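Local coordinates for MutT/nudix family protein (PDB 4HFQ) that hydrolyses UDP-linked precursors of peptidoglycan biosynthesis as a Nudix-family diphosphatase, at residues V72-V77 and K112-E117; E42-A47 and E53-V58; F131-N134 and L138-K141. All coordinates share one frame; numbering follows the deposited sequence.

Interaction 1 of 3, residues V72-V77 and K112-E117. With SO4 (sulfate ion), chain F; SO4 (sulfate ion), chain H.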
loop_
_atom_site.group_PDB
_atom_site.type_symbol
_atom_site.label_atom_id
_atom_site.label_comp_id
_atom_site.label_asym_id
_atom_site.label_seq_id
_atom_site.Cartn_x
_atom_site.Cartn_y
_atom_site.Cartn_z
ATOM N N VAL A 72 2.867 -2.682 10.338
ATOM C CA VAL A 72 4.232 -3.118 10.720
ATOM C C VAL A 72 4.167 -4.317 11.642
ATOM O O VAL A 72 3.264 -4.417 12.477
ATOM C CB VAL A 72 5.085 -1.976 11.354
ATOM C CG1 VAL A 72 5.312 -0.865 10.339
ATOM C CG2 VAL A 72 4.463 -1.428 12.646
ATOM N N ARG A 73 5.121 -5.231 11.474
ATOM C CA ARG A 73 5.182 -6.451 12.274
ATOM C C ARG A 73 6.621 -6.733 12.639
ATOM O O ARG A 73 7.547 -6.382 11.894
ATOM C CB ARG A 73 4.623 -7.668 11.535
ATOM C CG ARG A 73 3.149 -7.575 11.166
ATOM C CD ARG A 73 2.272 -7.662 12.399
ATOM N NE ARG A 73 1.013 -6.941 12.187
ATOM C CZ ARG A 73 0.036 -6.855 13.081
ATOM N NH1 ARG A 73 0.118 -7.502 14.242
ATOM N NH2 ARG A 73 -1.046 -6.147 12.812
ATOM N N ALA A 74 6.796 -7.386 13.795
ATOM C CA ALA A 74 8.110 -7.765 14.305
ATOM C C ALA A 74 8.292 -9.280 14.273
ATOM O O ALA A 74 7.451 -10.023 14.764
ATOM C CB ALA A 74 8.277 -7.270 15.734
ATOM N N TRP A 75 9.428 -9.686 13.721
ATOM C CA TRP A 75 9.869 -11.075 13.687
ATOM C C TRP A 75 11.021 -11.224 14.653
ATOM O O TRP A 75 12.116 -10.742 14.405
ATOM C CB TRP A 75 10.283 -11.413 12.273
ATOM C CG TRP A 75 10.815 -12.799 12.084
ATOM C CD1 TRP A 75 12.139 -13.229 12.133
ATOM C CD2 TRP A 75 10.020 -13.986 11.770
ATOM N NE1 TRP A 75 12.206 -14.575 11.849
ATOM C CE2 TRP A 75 10.969 -15.089 11.633
ATOM C CE3 TRP A 75 8.656 -14.232 11.588
ATOM C CZ2 TRP A 75 10.551 -16.378 11.342
ATOM C CZ3 TRP A 75 8.257 -15.535 11.290
ATOM C CH2 TRP A 75 9.192 -16.577 11.154
ATOM N N ILE A 76 10.716 -11.842 15.797
ATOM C CA ILE A 76 11.659 -11.988 16.917
ATOM C C ILE A 76 11.857 -13.480 17.152
ATOM O O ILE A 76 10.916 -14.184 17.482
ATOM C CB ILE A 76 11.052 -11.331 18.174
ATOM C CG1 ILE A 76 10.778 -9.831 17.923
ATOM C CG2 ILE A 76 11.956 -11.544 19.390
ATOM C CD1 ILE A 76 9.667 -9.252 18.767
ATOM N N VAL A 77 13.085 -13.943 16.943
ATOM C CA VAL A 77 13.397 -15.375 17.126
ATOM C C VAL A 77 14.340 -15.572 18.297
ATOM O O VAL A 77 15.375 -14.914 18.368
ATOM C CB VAL A 77 14.015 -15.999 15.857
ATOM C CG1 VAL A 77 14.477 -17.443 16.098
ATOM C CG2 VAL A 77 13.031 -15.947 14.691
ATOM N N LYS A 112 8.098 1.104 18.724
ATOM C CA LYS A 112 7.073 1.602 19.636
ATOM C C LYS A 112 6.067 0.492 19.938
ATOM O O LYS A 112 5.748 0.224 21.112
ATOM C CB LYS A 112 6.383 2.838 19.037
ATOM C CG LYS A 112 5.227 3.388 19.865
ATOM C CD LYS A 112 4.680 4.657 19.219
ATOM C CE LYS A 112 3.622 5.335 20.073
ATOM N NZ LYS A 112 2.338 4.610 19.966
ATOM N N GLU A 113 5.604 -0.198 18.904
ATOM C CA GLU A 113 4.608 -1.248 19.085
ATOM C C GLU A 113 5.179 -2.453 19.811
ATOM O O GLU A 113 4.508 -3.011 20.683
ATOM C CB GLU A 113 3.917 -1.583 17.767
ATOM C CG GLU A 113 3.228 -0.314 17.288
ATOM C CD GLU A 113 2.567 -0.400 15.943
ATOM O OE1 GLU A 113 2.474 -1.500 15.389
ATOM O OE2 GLU A 113 2.130 0.658 15.443
ATOM N N ILE A 114 6.425 -2.824 19.530
ATOM C CA ILE A 114 7.074 -3.886 20.319
ATOM C C ILE A 114 7.085 -3.513 21.814
ATOM O O ILE A 114 6.725 -4.331 22.672
ATOM C CB ILE A 114 8.502 -4.150 19.854
ATOM C CG1 ILE A 114 8.517 -4.809 18.467
ATOM C CG2 ILE A 114 9.232 -5.053 20.868
ATOM C CD1 ILE A 114 9.887 -4.742 17.823
ATOM N N GLU A 115 7.470 -2.287 22.142
ATOM C CA GLU A 115 7.567 -1.927 23.565
ATOM C C GLU A 115 6.189 -1.926 24.218
ATOM O O GLU A 115 6.019 -2.446 25.331
ATOM C CB GLU A 115 8.259 -0.575 23.764
ATOM C CG GLU A 115 8.589 -0.289 25.234
ATOM C CD GLU A 115 9.512 0.901 25.427
ATOM O OE1 GLU A 115 9.901 1.535 24.436
ATOM O OE2 GLU A 115 9.845 1.224 26.586
ATOM N N GLU A 116 5.202 -1.352 23.540
ATOM C CA GLU A 116 3.850 -1.239 24.079
ATOM C C GLU A 116 3.193 -2.590 24.285
ATOM O O GLU A 116 2.481 -2.797 25.272
ATOM C CB GLU A 116 2.979 -0.355 23.174
ATOM C CG GLU A 116 3.378 1.110 23.201
ATOM C CD GLU A 116 2.649 1.968 22.178
ATOM O OE1 GLU A 116 2.068 1.439 21.209
ATOM O OE2 GLU A 116 2.670 3.198 22.356
ATOM N N GLU A 117 3.441 -3.520 23.374
ATOM C CA GLU A 117 2.792 -4.819 23.393
ATOM C C GLU A 117 3.574 -5.849 24.206
ATOM O O GLU A 117 2.974 -6.602 24.984
ATOM C CB GLU A 117 2.612 -5.327 21.956
ATOM C CG GLU A 117 1.567 -4.535 21.191
ATOM C CD GLU A 117 1.551 -4.819 19.712
ATOM O OE1 GLU A 117 2.033 -5.881 19.268
ATOM O OE2 GLU A 117 1.028 -3.928 18.990
HETATM S S SO4 F . -1.483 -7.131 17.752
HETATM O O1 SO4 F . -2.557 -7.531 18.697
HETATM O O2 SO4 F . -1.447 -5.651 17.683
HETATM O O3 SO4 F . -0.178 -7.644 18.214
HETATM O O4 SO4 F . -1.750 -7.685 16.406
HETATM S S SO4 H . 1.275 8.511 20.336
HETATM O O1 SO4 H . -0.030 9.196 20.223
HETATM O O2 SO4 H . 1.152 7.374 21.288
HETATM O O3 SO4 H . 1.649 8.004 19.000
HETATM O O4 SO4 H . 2.287 9.451 20.848
#

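Interaction 2 of 3, residues E42-A47 and E53-V58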
loop_
_atom_site.group_PDB
_atom_site.type_symbol
_atom_site.label_atom_id
_atom_site.label_comp_id
_atom_site.label_asym_id
_atom_site.label_seq_id
_atom_site.Cartn_x
_atom_site.Cartn_y
_atom_site.Cartn_z
ATOM N N GLU A 42 -24.568 2.129 -0.947
ATOM C CA GLU A 42 -25.825 1.383 -1.052
ATOM C C GLU A 42 -25.553 -0.054 -1.441
ATOM O O GLU A 42 -26.141 -0.984 -0.889
ATOM C CB GLU A 42 -26.757 2.031 -2.071
ATOM C CG GLU A 42 -27.328 3.355 -1.614
ATOM C CD GLU A 42 -27.951 4.164 -2.733
ATOM O OE1 GLU A 42 -28.314 3.589 -3.786
ATOM O OE2 GLU A 42 -28.091 5.392 -2.548
ATOM N N MET A 43 -24.639 -0.248 -2.379
ATOM C CA MET A 43 -24.314 -1.576 -2.852
ATOM C C MET A 43 -23.645 -2.400 -1.755
ATOM O O MET A 43 -23.990 -3.568 -1.566
ATOM C CB MET A 43 -23.435 -1.499 -4.103
ATOM C CG MET A 43 -23.057 -2.875 -4.633
ATOM S SD MET A 43 -22.135 -2.763 -6.148
ATOM C CE MET A 43 -20.583 -2.256 -5.495
ATOM N N LEU A 44 -22.718 -1.796 -1.023
ATOM C CA LEU A 44 -22.079 -2.482 0.090
ATOM C C LEU A 44 -23.089 -2.902 1.156
ATOM O O LEU A 44 -23.006 -4.024 1.683
ATOM C CB LEU A 44 -20.975 -1.615 0.688
ATOM C CG LEU A 44 -20.434 -2.199 1.998
ATOM C CD1 LEU A 44 -19.809 -3.567 1.751
ATOM C CD2 LEU A 44 -19.462 -1.241 2.670
ATOM N N ASN A 45 -24.020 -2.014 1.480
ATOM C CA ASN A 45 -25.058 -2.346 2.440
ATOM C C ASN A 45 -25.798 -3.614 2.018
ATOM O O ASN A 45 -25.992 -4.530 2.825
ATOM C CB ASN A 45 -26.025 -1.176 2.597
ATOM C CG ASN A 45 -26.892 -1.309 3.822
ATOM O OD1 ASN A 45 -26.417 -1.693 4.888
ATOM N ND2 ASN A 45 -28.167 -0.986 3.681
ATOM N N GLN A 46 -26.176 -3.681 0.746
ATOM C CA GLN A 46 -26.969 -4.795 0.233
ATOM C C GLN A 46 -26.153 -6.061 0.027
ATOM O O GLN A 46 -26.674 -7.167 0.136
ATOM C CB GLN A 46 -27.681 -4.407 -1.071
ATOM C CG GLN A 46 -28.938 -5.225 -1.358
ATOM C CD GLN A 46 -29.983 -5.111 -0.256
ATOM O OE1 GLN A 46 -30.121 -4.064 0.378
ATOM N NE2 GLN A 46 -30.722 -6.198 -0.023
ATOM N N ALA A 47 -24.868 -5.910 -0.261
ATOM C CA ALA A 47 -24.042 -7.059 -0.624
ATOM C C ALA A 47 -23.444 -7.774 0.583
ATOM O O ALA A 47 -22.902 -8.867 0.440
ATOM C CB ALA A 47 -22.933 -6.637 -1.579
ATOM N N GLU A 53 -22.852 -0.065 12.194
ATOM C CA GLU A 53 -21.559 0.450 12.679
ATOM C C GLU A 53 -20.388 -0.019 11.800
ATOM O O GLU A 53 -19.506 0.773 11.457
ATOM C CB GLU A 53 -21.313 0.074 14.145
ATOM C CG GLU A 53 -20.082 0.746 14.746
ATOM C CD GLU A 53 -20.010 0.645 16.262
ATOM O OE1 GLU A 53 -20.089 -0.484 16.798
ATOM O OE2 GLU A 53 -19.857 1.703 16.918
ATOM N N GLU A 54 -20.394 -1.299 11.439
ATOM C CA GLU A 54 -19.341 -1.882 10.609
ATOM C C GLU A 54 -19.335 -1.309 9.198
ATOM O O GLU A 54 -18.268 -1.039 8.639
ATOM C CB GLU A 54 -19.476 -3.401 10.561
ATOM C CG GLU A 54 -19.197 -4.080 11.893
ATOM C CD GLU A 54 -19.616 -5.529 11.913
ATOM O OE1 GLU A 54 -20.687 -5.851 11.351
ATOM O OE2 GLU A 54 -18.884 -6.347 12.503
ATOM N N VAL A 55 -20.523 -1.142 8.612
ATOM C CA VAL A 55 -20.634 -0.538 7.282
ATOM C C VAL A 55 -20.067 0.881 7.289
ATOM O O VAL A 55 -19.282 1.236 6.407
ATOM C CB VAL A 55 -22.090 -0.537 6.758
ATOM C CG1 VAL A 55 -22.192 0.262 5.464
ATOM C CG2 VAL A 55 -22.556 -1.955 6.501
ATOM N N ALA A 56 -20.450 1.678 8.284
ATOM C CA ALA A 56 -19.910 3.025 8.452
ATOM C C ALA A 56 -18.383 3.008 8.599
ATOM O O ALA A 56 -17.709 3.918 8.114
ATOM C CB ALA A 56 -20.562 3.723 9.644
ATOM N N GLU A 57 -17.851 1.991 9.284
ATOM C CA GLU A 57 -16.395 1.839 9.469
ATOM C C GLU A 57 -15.678 1.603 8.136
ATOM O O GLU A 57 -14.588 2.143 7.916
ATOM C CB GLU A 57 -16.065 0.744 10.503
ATOM C CG GLU A 57 -16.323 1.178 11.944
ATOM C CD GLU A 57 -15.966 0.132 12.981
ATOM O OE1 GLU A 57 -15.756 -1.051 12.626
ATOM O OE2 GLU A 57 -15.899 0.503 14.174
ATOM N N VAL A 58 -16.283 0.814 7.246
ATOM C CA VAL A 58 -15.718 0.612 5.903
ATOM C C VAL A 58 -15.765 1.897 5.082
ATOM O O VAL A 58 -14.810 2.242 4.389
ATOM C CB VAL A 58 -16.408 -0.553 5.138
ATOM C CG1 VAL A 58 -15.960 -0.606 3.683
ATOM C CG2 VAL A 58 -16.106 -1.883 5.806
#

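Interaction 3 of 3, residues F131-N134 and L138-K141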
loop_
_atom_site.group_PDB
_atom_site.type_symbol
_atom_site.label_atom_id
_atom_site.label_comp_id
_atom_site.label_asym_id
_atom_site.label_seq_id
_atom_site.Cartn_x
_atom_site.Cartn_y
_atom_site.Cartn_z
ATOM N N PHE A 131 4.712 -7.526 2.507
ATOM C CA PHE A 131 3.582 -8.296 1.976
ATOM C C PHE A 131 2.416 -7.401 1.555
ATOM O O PHE A 131 2.117 -6.388 2.202
ATOM C CB PHE A 131 3.035 -9.270 3.034
ATOM C CG PHE A 131 3.973 -10.378 3.430
ATOM C CD1 PHE A 131 4.384 -11.330 2.513
ATOM C CD2 PHE A 131 4.401 -10.485 4.746
ATOM C CE1 PHE A 131 5.212 -12.384 2.904
ATOM C CE2 PHE A 131 5.231 -11.531 5.141
ATOM C CZ PHE A 131 5.634 -12.475 4.215
ATOM N N ASP A 132 1.727 -7.834 0.509
ATOM C CA ASP A 132 0.464 -7.226 0.079
ATOM C C ASP A 132 -0.669 -7.987 0.755
ATOM O O ASP A 132 -0.887 -9.178 0.448
ATOM C CB ASP A 132 0.353 -7.330 -1.448
ATOM C CG ASP A 132 -0.928 -6.740 -2.008
ATOM O OD1 ASP A 132 -1.732 -6.131 -1.275
ATOM O OD2 ASP A 132 -1.104 -6.921 -3.223
ATOM N N THR A 133 -1.429 -7.326 1.630
ATOM C CA THR A 133 -2.545 -8.046 2.279
ATOM C C THR A 133 -3.610 -8.503 1.304
ATOM O O THR A 133 -4.324 -9.477 1.572
ATOM C CB THR A 133 -3.205 -7.259 3.419
ATOM O OG1 THR A 133 -3.720 -6.018 2.903
ATOM C CG2 THR A 133 -2.232 -6.995 4.548
ATOM N N ASN A 134 -3.716 -7.849 0.155
ATOM C CA ASN A 134 -4.693 -8.317 -0.839
ATOM C C ASN A 134 -4.354 -9.701 -1.341
ATOM O O ASN A 134 -5.256 -10.441 -1.743
ATOM C CB ASN A 134 -4.825 -7.343 -2.015
ATOM C CG ASN A 134 -5.796 -6.219 -1.744
ATOM O OD1 ASN A 134 -6.150 -5.914 -0.614
ATOM N ND2 ASN A 134 -6.215 -5.549 -2.820
ATOM N N LEU A 138 -6.866 -10.978 2.307
ATOM C CA LEU A 138 -7.709 -9.949 1.744
ATOM C C LEU A 138 -8.693 -9.410 2.774
ATOM O O LEU A 138 -9.297 -10.165 3.557
ATOM C CB LEU A 138 -8.452 -10.488 0.530
ATOM C CG LEU A 138 -9.380 -9.486 -0.182
ATOM C CD1 LEU A 138 -8.630 -8.309 -0.793
ATOM C CD2 LEU A 138 -10.189 -10.212 -1.254
ATOM N N GLN A 139 -8.847 -8.092 2.791
ATOM C CA GLN A 139 -9.715 -7.416 3.749
ATOM C C GLN A 139 -10.114 -6.051 3.175
ATOM O O GLN A 139 -9.609 -5.646 2.114
ATOM C CB GLN A 139 -9.048 -7.320 5.126
ATOM C CG GLN A 139 -7.643 -6.728 5.061
ATOM C CD GLN A 139 -6.902 -6.887 6.360
ATOM O OE1 GLN A 139 -7.073 -6.106 7.280
ATOM N NE2 GLN A 139 -6.064 -7.930 6.435
ATOM N N SER A 140 -10.997 -5.340 3.871
ATOM C CA SER A 140 -11.589 -4.124 3.293
ATOM C C SER A 140 -10.519 -3.110 2.887
ATOM O O SER A 140 -10.633 -2.494 1.808
ATOM C CB SER A 140 -12.613 -3.511 4.237
ATOM O OG SER A 140 -12.058 -3.202 5.486
ATOM N N LYS A 141 -9.477 -2.963 3.709
ATOM C CA LYS A 141 -8.368 -2.086 3.359
ATOM C C LYS A 141 -7.203 -2.899 2.859
ATOM O O LYS A 141 -6.907 -3.975 3.381
ATOM C CB LYS A 141 -7.905 -1.241 4.550
ATOM C CG LYS A 141 -8.916 -0.212 5.054
ATOM C CD LYS A 141 -9.234 0.847 4.006
ATOM C CE LYS A 141 -10.067 2.012 4.547
ATOM N NZ LYS A 141 -11.482 1.635 4.865
HETATM O O HOH W 1 -6.280 -6.347 2.046
#

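Interaction 1 of 3, residues V72-V77 and K112-E117
Ala74 and Ile114 form the apolar centre of this strand-to-helix contact, with the CB methyl of Ala74 lying 3.7 Å from Ile114 CD1. Ile114 CG1 comes equally near, so one methyl group meets the whole outer branch of the isoleucine. The bond leaving the Ile114 backbone does not itself aim at the strand; the side chain gets there because CG1 stands anti to the carbonyl carbon (chi1 -69°) and the branch then runs on nearly straight. Cys150 and Leu152 of strand 143-153 and Ala122 also pack on Ile114, which encloses it.

Next to this pair, Val72 CG2 is 3.4 Å from Glu113 OE1, the two side chains crossing at about a right angle. A methyl therefore touches a carboxylate oxygen, and the approach is van der Waals in kind. All four touching residues are buried.

Arg73 makes a separate group, also buried. Asp71 pairs with its NE and Leu95 O accepts from its NH1, while a sulfate lies at the edge of the guanidinium, where NH1 gives the sulfate O4 a 2.9 Å bond at 164°.

The solvent side is looser. Lys112 takes no part in the packing: its NZ forms a salt bridge with the exposed Glu116, 2.8 Å from OE2 on the syn side, and also makes a weak hydrogen bond to a second sulfate.

Helix 106-118 here carries the sequence Lys-Glu-Ile-Glu-Glu-Glu, a version of the REUXEE core of the Nudix box with lysine in place of the arginine, packed on a sheet strand as in the Nudix fold.

Interaction 2 of 3, residues E42-A47 and E53-V58
Leu44 meets both Val55 and Val58 through a single methyl, CD2, on which the apolar contacts converge. The tighter approach is to Val58: Leu44 CD2 lies 3.7 Å from Val58 CG1 and 4.0 Å from Val58 CB, with the two side chains crossing obliquely. Val55 CG1 lies 4.2 Å from Leu44 CD2. Leu44 CG stands anti to the backbone N (chi1 171°), and this sends the branched end into the space between the helices. Within the chain, Leu50 in the turn packs on both valines, and Leu10 of helix 3-23 touches Leu44.

At the exposed edge the amide oxygen Asn45 OD1 makes a loose van der Waals approach to a methyl, 4.2 Å from Val55 CG2, the side chains crossing at about a right angle. Its detail is doubtful because the asparagine has two conformers. Val55 thus offers one methyl to Leu44 and the other toward Asn45.

Backbone geometry gives the frame: the axes of the two short segments approach to 10.6 Å, and Asn45 and Val55 have the nearest CA atoms, 6.8 Å apart.

Contacts between subunits add to the burial: Leu59 of the second subunit packs on Leu44, and Thr62 of that subunit on Val58. With segment directions 139° apart, well short of antiparallel, helices 27-47 and 52-59 form a splayed alpha-alpha hairpin, part of the N-terminal helical region that contributes to the dimer.

Interaction 3 of 3, residues F131-N134 and L138-K141
Thr133 and Asn134 face Leu138, Gln139 and Lys141 across the connection between strands 120-132 and 143-153, which pair antiparallel in the Nudix sheet; the connection includes the short helix 133-136, N-capped by Asp132.

Van der Waals contact comes from one methyl set against an amide. Leu138 CD1 lies over the face of the Asn134 amide, 3.5 Å from Asn134 OD1 and 3.6 Å from Asn134 CG, while Leu138 CB leans toward the Asn134 carbonyl oxygen. Ser4 and Lys8 of helix 3-23 also pack on Leu138, as does Val58 of the second subunit.

Of the direct polar approaches, Thr133 O and Leu138 N are 3.0 Å apart, but the angle is too poor for a hydrogen bond. The side chains find stronger partners nearby: Thr133 OG1 accepts from Tyr143 N, Asn134 ND2 donates to Gln11 OE1, and Gln139 NE2 donates to the carbonyl oxygens of Gln137 and Lys180.

Within the first segment, Asn134 N donates to Asp132 OD1 at 3.0 Å and 148°, meeting the carboxylate from above its plane. This bond caps the first turn of helix 133-136; Asp132 OD1 also accepts from Gln142 NE2.

Water-mediated bonds link the two sides. One water lies within hydrogen-bonding distance of Asn134 OD1 and Thr133 OG1, each at 2.7 Å, and of Lys141 O at 2.8 Å, with more acceptors around it than it has protons to give; it accepts from Gln139 N, at 3.2 Å.

Overall arrangement
Interaction 1 is the buried contact of the three, holding the Nudix helix against the sheet through methyl contacts, one of them to the buried carboxylate of Glu113. Interaction 3 reaches the same sheet, about 7 Å away between nearest atoms, yet a water bridges its two segments, and its helix cap is local to 131-134. Interaction 2 lies in the N-terminal helical region, about 16 Å from interaction 1 between nearest atoms, and is apolar but partly exposed. Interactions 2 and 3 touch, Val58 O lying 3.4 Å from Lys141 NZ, and both border the second subunit, whereas no other protein chain touches 72-77 or 112-117.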